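Local coordinates for elicitor protein Hrip2 (Magnaporthe oryzae, PDB 5FID) that acts as a secreted fungal protein elicitor, probably triggering defence responses in the host plant, at the interface of chains A and B. Coordinates in Å, arbitrary orientation; residue numbers count along the deposited sequence, not the author numbering. Chains: chain A/B, Elicitor protein Hrip2.

The interface of chains A and B. Residues chain A 23, 68, 77, 122; chain B 70-72, 77.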
ATOM      1  N   TYR A  23     -10.419 -14.364   1.795  1.00 14.97           N
ATOM      2  CA  TYR A  23     -10.926 -13.751   0.572  1.00 15.71           C
ATOM      3  C   TYR A  23     -11.419 -14.777  -0.441  1.00 14.51           C
ATOM      4  O   TYR A  23     -12.298 -14.473  -1.254  1.00 13.77           O
ATOM      5  CB  TYR A  23      -9.857 -12.859  -0.079  1.00 18.01           C
ATOM      6  CG  TYR A  23      -9.647 -11.528   0.609  1.00 19.37           C
ATOM      7  CD1 TYR A  23     -10.714 -10.841   1.159  1.00 23.04           C
ATOM      8  CD2 TYR A  23      -8.384 -10.957   0.702  1.00 22.93           C
ATOM      9  CE1 TYR A  23     -10.533  -9.616   1.788  1.00 24.61           C
ATOM     10  CE2 TYR A  23      -8.188  -9.728   1.341  1.00 21.98           C
ATOM     11  CZ  TYR A  23      -9.273  -9.068   1.880  1.00 24.04           C
ATOM     12  OH  TYR A  23      -9.112  -7.849   2.505  1.00 26.75           O
ATOM     13  N   SER A  68      -3.074  -9.331   2.219  1.00 12.20           N
ATOM     14  CA  SER A  68      -2.972 -10.198   1.049  1.00 15.07           C
ATOM     15  C   SER A  68      -1.521 -10.160   0.578  1.00 15.79           C
ATOM     16  O   SER A  68      -0.730  -9.375   1.088  1.00 14.54           O
ATOM     17  CB  SER A  68      -3.924  -9.735  -0.052  1.00 16.37           C
ATOM     18  OG  SER A  68      -3.450  -8.550  -0.672  1.00 18.18           O
ATOM     19  N   TYR A  77       0.512  -6.983   1.593  1.00 14.34           N
ATOM     20  CA  TYR A  77      -0.282  -5.774   1.744  1.00 13.77           C
ATOM     21  C   TYR A  77      -1.116  -5.882   3.015  1.00 15.29           C
ATOM     22  O   TYR A  77      -1.557  -6.967   3.373  1.00 14.89           O
ATOM     23  CB  TYR A  77      -1.173  -5.585   0.514  1.00 14.35           C
ATOM     24  CG  TYR A  77      -0.397  -5.536  -0.797  1.00 15.71           C
ATOM     25  CD1 TYR A  77       0.292  -4.392  -1.183  1.00 16.59           C
ATOM     26  CD2 TYR A  77      -0.349  -6.635  -1.642  1.00 16.57           C
ATOM     27  CE1 TYR A  77       1.000  -4.347  -2.387  1.00 16.59           C
ATOM     28  CE2 TYR A  77       0.361  -6.595  -2.833  1.00 18.33           C
ATOM     29  CZ  TYR A  77       1.026  -5.453  -3.201  1.00 17.34           C
ATOM     30  OH  TYR A  77       1.725  -5.421  -4.391  1.00 20.69           O
ATOM     31  N   VAL A 122      -3.886   1.602   2.627  1.00 12.27           N
ATOM     32  CA  VAL A 122      -3.432   0.234   2.461  1.00 13.26           C
ATOM     33  C   VAL A 122      -1.958   0.350   2.145  1.00 12.76           C
ATOM     34  O   VAL A 122      -1.581   1.180   1.327  1.00 12.39           O
ATOM     35  CB  VAL A 122      -4.193  -0.455   1.298  1.00 13.52           C
ATOM     36  CG1 VAL A 122      -3.748  -1.906   1.121  1.00 13.97           C
ATOM     37  CG2 VAL A 122      -5.684  -0.412   1.547  1.00 14.38           C
TER
ATOM     38  N   SER B  70      -2.741  -7.580  -6.430  1.00 25.58           N
ATOM     39  CA  SER B  70      -2.554  -8.612  -5.410  1.00 24.81           C
ATOM     40  C   SER B  70      -3.605  -9.705  -5.529  1.00 29.58           C
ATOM     41  O   SER B  70      -4.407  -9.698  -6.469  1.00 29.95           O
ATOM     42  CB  SER B  70      -2.647  -7.999  -4.013  1.00 26.67           C
ATOM     43  OG  SER B  70      -3.915  -7.392  -3.809  1.00 27.53           O
ATOM     44  N   SER B  71      -3.606 -10.630  -4.565  1.00 36.04           N
ATOM     45  CA  SER B  71      -4.680 -11.619  -4.457  1.00 37.35           C
ATOM     46  C   SER B  71      -6.016 -10.902  -4.395  1.00 39.92           C
ATOM     47  O   SER B  71      -6.846 -11.056  -5.294  1.00 43.16           O
ATOM     48  CB  SER B  71      -4.522 -12.488  -3.210  1.00 35.43           C
ATOM     49  OG  SER B  71      -3.600 -13.538  -3.418  1.00 41.30           O
ATOM     50  N   ASN B  72      -6.209 -10.122  -3.329  1.00 32.28           N
ATOM     51  CA  ASN B  72      -7.377  -9.255  -3.187  1.00 31.57           C
ATOM     52  C   ASN B  72      -7.655  -8.506  -4.493  1.00 33.72           C
ATOM     53  O   ASN B  72      -6.977  -7.526  -4.823  1.00 31.77           O
ATOM     54  CB  ASN B  72      -7.162  -8.270  -2.035  1.00 28.66           C
ATOM     55  CG  ASN B  72      -8.320  -7.303  -1.854  1.00 28.60           C
ATOM     56  OD1 ASN B  72      -9.346  -7.397  -2.528  1.00 32.43           O
ATOM     57  ND2 ASN B  72      -8.162  -6.374  -0.923  1.00 28.30           N
ATOM     58  N   TYR B  77      -2.025  -1.140  -6.593  1.00 10.27           N
ATOM     59  CA  TYR B  77      -1.021  -0.613  -5.678  1.00 11.08           C
ATOM     60  C   TYR B  77       0.038   0.176  -6.427  1.00 10.73           C
ATOM     61  O   TYR B  77       0.513  -0.255  -7.481  1.00 11.74           O
ATOM     62  CB  TYR B  77      -0.356  -1.758  -4.911  1.00 12.19           C
ATOM     63  CG  TYR B  77      -1.333  -2.658  -4.196  1.00 11.60           C
ATOM     64  CD1 TYR B  77      -1.833  -3.787  -4.814  1.00 14.88           C
ATOM     65  CD2 TYR B  77      -1.753  -2.379  -2.903  1.00 13.30           C
ATOM     66  CE1 TYR B  77      -2.734  -4.626  -4.163  1.00 15.24           C
ATOM     67  CE2 TYR B  77      -2.652  -3.224  -2.237  1.00 13.37           C
ATOM     68  CZ  TYR B  77      -3.136  -4.341  -2.882  1.00 15.42           C
ATOM     69  OH  TYR B  77      -4.023  -5.192  -2.253  1.00 14.28           O
TER
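A:Tyr77 and B:Tyr77, the same residue in the two copies, stack face to face. The ring centroids of A:Tyr77 and B:Tyr77 are 3.6 Å apart. The planes are tilted by 14°. The rings are slightly offset. CE1 of A:Tyr77 lies over one face of the B:Tyr77 ring, toward the rim, and CZ of B:Tyr77 lies likewise over a face of the A:Tyr77 ring. In both tyrosines CG is anti to the carbonyl carbon, which turns the ring off its strand toward the other chain.

Further residues frame the stack. A:Val122 meets the edge of the B:Tyr77 ring, in its plane, with CG1 3.8 Å from CE2. The CB of B:Ser70 comes in beside B:Tyr77, over the same face of the A:Tyr77 ring, at its CD2–CE2 rim, 3.5 Å from CE2 of A:Tyr77. The hydroxyl OG of B:Ser70 is hydrogen-bonded to the phenol OH of B:Tyr77 at 2.7 Å, which ties the loop to the ring and should steady the ring in the stack. OG of B:Ser70 also donates a weak hydrogen bond to OG of A:Ser68, at 3.4 Å.

Next to these serines, B:Asn72 reaches along the surface of chain A. With CG anti to the backbone N (chi1 178°), its side chain extends past A:Ser68 toward the phenol end of A:Tyr23. B:Asn72 lies over one face of the A:Tyr23 ring near its CE2–OH rim, with CB of B:Asn72 3.8 Å from CE2 of A:Tyr23. The amide plane is inclined by 34° to the ring. This is packing, with no hydrogen bond between the two.

The interface is two-fold symmetric, so the loop contacts recur with the chains exchanged. The pairing may be a crystal contact or a dimer that also forms in solution. The Tyr77 pair comes from strand 75-81 of each chain. A:Ser68 is on strand 63-69, while B:Ser70 and B:Asn72 belong to the loop that joins these two strands. A:Tyr23 follows strand 16-22, and A:Val122 leads into strand 123-126.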